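Local coordinates for protein putative oxidoreductase (Yersinia pestis, PDB 3KUX) that is a putative oxidoreductase that probably binds a nicotinamide adenine dinucleotide cofactor through its Rossmann-fold domain, at residues 15-20 with 261-266. Numbering follows the deposited sequence.
Sequences YGYASK and RLKAGE
Tyr17 and Lys263 meet through the phenol end of one and the middle of the other's chain. The two side chains run obliquely to each other, and CG of Lys263 lies 4.0 Å from CE1 of Tyr17. The Tyr17 hydroxyl is also beside this aliphatic part, next to CG and CD. CG of Tyr17 is anti to its own backbone N (chi1 172°), which carries the ring out from the first turn of helix 17-28. The same Tyr17 OH makes a weak hydrogen bond to Glu259, one turn earlier in helix 258-263. The Lys20 chain, bent at chi2 and chi4, brings NZ to 4.0 Å from Lys263 O, too long for a hydrogen bond, and none links the two segments. Helix 17-28 follows the first strand of the Rossmann fold, with Gly16 as N-cap. Helix 258-263 comes from the C-terminal alpha/beta domain, so this small surface contact bridges the two domains. Gly265, with positive phi, forms a Schellman motif: Glu266 N bonds to Arg261 O and Gly265 N to Leu262 O. The Arg261 guanidinium reaches across this turn to the Glu266 carboxylate in a salt bridge, NH2 to OE1 3.1 Å, with OE1 met on its syn side. Asp272 is a second partner of that NH2.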
ATOM      1  N   TYR A  15       1.032 -13.928 -12.948  1.00 24.82           N
ATOM      2  CA  TYR A  15       1.251 -12.693 -13.693  1.00 25.27           C
ATOM      3  C   TYR A  15      -0.022 -11.854 -13.773  1.00 24.34           C
ATOM      4  O   TYR A  15      -0.449 -11.444 -14.858  1.00 23.21           O
ATOM      5  CB  TYR A  15       1.795 -12.979 -15.096  1.00 26.04           C
ATOM      6  CG  TYR A  15       2.638 -11.849 -15.645  1.00 28.36           C
ATOM      7  CD1 TYR A  15       3.999 -11.782 -15.378  1.00 27.71           C
ATOM      8  CD2 TYR A  15       2.071 -10.841 -16.414  1.00 32.66           C
ATOM      9  CE1 TYR A  15       4.773 -10.747 -15.870  1.00 29.10           C
ATOM     10  CE2 TYR A  15       2.837  -9.802 -16.910  1.00 31.72           C
ATOM     11  CZ  TYR A  15       4.187  -9.760 -16.635  1.00 32.41           C
ATOM     12  OH  TYR A  15       4.954  -8.730 -17.130  1.00 36.26           O
ATOM     13  N   GLY A  16      -0.621 -11.605 -12.613  1.00 23.13           N
ATOM     14  CA  GLY A  16      -1.807 -10.770 -12.534  1.00 21.97           C
ATOM     15  C   GLY A  16      -1.469  -9.313 -12.779  1.00 21.84           C
ATOM     16  O   GLY A  16      -0.330  -8.971 -13.101  1.00 20.66           O
ATOM     17  N   TYR A  17      -2.466  -8.450 -12.625  1.00 21.62           N
ATOM     18  CA  TYR A  17      -2.269  -7.019 -12.796  1.00 21.76           C
ATOM     19  C   TYR A  17      -1.161  -6.488 -11.880  1.00 21.84           C
ATOM     20  O   TYR A  17      -0.422  -5.569 -12.247  1.00 20.62           O
ATOM     21  CB  TYR A  17      -3.573  -6.268 -12.531  1.00 20.67           C
ATOM     22  CG  TYR A  17      -3.396  -4.773 -12.515  1.00 21.38           C
ATOM     23  CD1 TYR A  17      -3.498  -4.030 -13.686  1.00 20.04           C
ATOM     24  CD2 TYR A  17      -3.105  -4.103 -11.332  1.00 20.68           C
ATOM     25  CE1 TYR A  17      -3.325  -2.657 -13.678  1.00 23.08           C
ATOM     26  CE2 TYR A  17      -2.932  -2.729 -11.312  1.00 21.69           C
ATOM     27  CZ  TYR A  17      -3.042  -2.012 -12.488  1.00 22.98           C
ATOM     28  OH  TYR A  17      -2.874  -0.649 -12.471  1.00 24.37           O
ATOM     29  N   ALA A  18      -1.050  -7.071 -10.691  1.00 20.86           N
ATOM     30  CA  ALA A  18      -0.060  -6.626  -9.717  1.00 19.31           C
ATOM     31  C   ALA A  18       1.363  -7.048 -10.091  1.00 19.00           C
ATOM     32  O   ALA A  18       2.291  -6.247  -9.996  1.00 18.05           O
ATOM     33  CB  ALA A  18      -0.422  -7.118  -8.325  1.00 17.74           C
ATOM     34  N   SER A  19       1.535  -8.299 -10.511  1.00 18.28           N
ATOM     35  CA  SER A  19       2.858  -8.799 -10.886  1.00 19.04           C
ATOM     36  C   SER A  19       3.391  -8.042 -12.093  1.00 19.35           C
ATOM     37  O   SER A  19       4.557  -7.635 -12.142  1.00 17.40           O
ATOM     38  CB  SER A  19       2.792 -10.288 -11.211  1.00 18.28           C
ATOM     39  OG  SER A  19       2.576 -11.051 -10.041  1.00 23.09           O
ATOM     40  N   LYS A  20       2.504  -7.866 -13.063  1.00 20.18           N
ATOM     41  CA  LYS A  20       2.786  -7.167 -14.301  1.00 19.52           C
ATOM     42  C   LYS A  20       3.115  -5.698 -14.043  1.00 17.96           C
ATOM     43  O   LYS A  20       4.084  -5.161 -14.584  1.00 18.30           O
ATOM     44  CB  LYS A  20       1.559  -7.296 -15.210  1.00 20.55           C
ATOM     45  CG  LYS A  20       1.353  -6.181 -16.216  1.00 27.62           C
ATOM     46  CD  LYS A  20       1.526  -6.674 -17.647  1.00 33.97           C
ATOM     47  CE  LYS A  20       0.849  -5.729 -18.636  1.00 37.76           C
ATOM     48  NZ  LYS A  20       1.365  -4.327 -18.519  1.00 38.55           N
ATOM     49  N   ARG A 261       2.533   5.175 -15.028  1.00 17.51           N
ATOM     50  CA  ARG A 261       3.748   5.001 -15.809  1.00 15.75           C
ATOM     51  C   ARG A 261       4.223   3.549 -15.816  1.00 15.55           C
ATOM     52  O   ARG A 261       4.809   3.087 -16.797  1.00 13.96           O
ATOM     53  CB  ARG A 261       4.843   5.950 -15.322  1.00 15.50           C
ATOM     54  CG  ARG A 261       4.545   7.413 -15.636  1.00 14.60           C
ATOM     55  CD  ARG A 261       5.577   8.345 -15.022  1.00 16.01           C
ATOM     56  NE  ARG A 261       6.932   8.060 -15.490  1.00 18.15           N
ATOM     57  CZ  ARG A 261       8.008   8.734 -15.101  1.00 12.33           C
ATOM     58  NH1 ARG A 261       7.890   9.729 -14.235  1.00 16.37           N
ATOM     59  NH2 ARG A 261       9.200   8.413 -15.574  1.00 12.03           N
ATOM     60  N   LEU A 262       3.958   2.827 -14.734  1.00 16.62           N
ATOM     61  CA  LEU A 262       4.281   1.403 -14.695  1.00 17.96           C
ATOM     62  C   LEU A 262       3.317   0.645 -15.593  1.00 19.75           C
ATOM     63  O   LEU A 262       3.735  -0.176 -16.406  1.00 21.16           O
ATOM     64  CB  LEU A 262       4.246   0.860 -13.264  1.00 17.21           C
ATOM     65  CG  LEU A 262       5.378   1.355 -12.355  1.00 15.47           C
ATOM     66  CD1 LEU A 262       5.199   0.878 -10.916  1.00  5.95           C
ATOM     67  CD2 LEU A 262       6.736   0.934 -12.907  1.00 12.40           C
ATOM     68  N   LYS A 263       2.025   0.935 -15.445  1.00 21.23           N
ATOM     69  CA  LYS A 263       1.001   0.416 -16.351  1.00 22.28           C
ATOM     70  C   LYS A 263       1.428   0.568 -17.806  1.00 21.77           C
ATOM     71  O   LYS A 263       1.275  -0.355 -18.609  1.00 20.32           O
ATOM     72  CB  LYS A 263      -0.326   1.153 -16.143  1.00 22.62           C
ATOM     73  CG  LYS A 263      -1.280   0.484 -15.167  1.00 27.60           C
ATOM     74  CD  LYS A 263      -2.290   1.478 -14.605  1.00 34.48           C
ATOM     75  CE  LYS A 263      -3.006   2.246 -15.710  1.00 38.64           C
ATOM     76  NZ  LYS A 263      -3.777   1.344 -16.608  1.00 40.90           N
ATOM     77  N   ALA A 264       1.959   1.741 -18.138  1.00 20.24           N
ATOM     78  CA  ALA A 264       2.344   2.045 -19.511  1.00 19.11           C
ATOM     79  C   ALA A 264       3.590   1.275 -19.947  1.00 18.16           C
ATOM     80  O   ALA A 264       3.997   1.349 -21.108  1.00 18.92           O
ATOM     81  CB  ALA A 264       2.537   3.549 -19.698  1.00 18.98           C
ATOM     82  N   GLY A 265       4.192   0.539 -19.017  1.00 17.14           N
ATOM     83  CA  GLY A 265       5.304  -0.357 -19.344  1.00 16.24           C
ATOM     84  C   GLY A 265       6.699   0.197 -19.110  1.00 16.18           C
ATOM     85  O   GLY A 265       7.693  -0.445 -19.456  1.00 15.55           O
ATOM     86  N   GLU A 266       6.782   1.388 -18.522  1.00 15.84           N
ATOM     87  CA  GLU A 266       8.071   2.021 -18.259  1.00 15.49           C
ATOM     88  C   GLU A 266       8.939   1.156 -17.361  1.00 15.93           C
ATOM     89  O   GLU A 266       8.446   0.536 -16.425  1.00 15.77           O
ATOM     90  CB  GLU A 266       7.888   3.400 -17.627  1.00 14.29           C
ATOM     91  CG  GLU A 266       7.211   4.417 -18.530  1.00 16.00           C
ATOM     92  CD  GLU A 266       7.482   5.840 -18.093  1.00 20.41           C
ATOM     93  OE1 GLU A 266       8.506   6.061 -17.415  1.00 22.52           O
ATOM     94  OE2 GLU A 266       6.679   6.739 -18.430  1.00 21.08           O
TER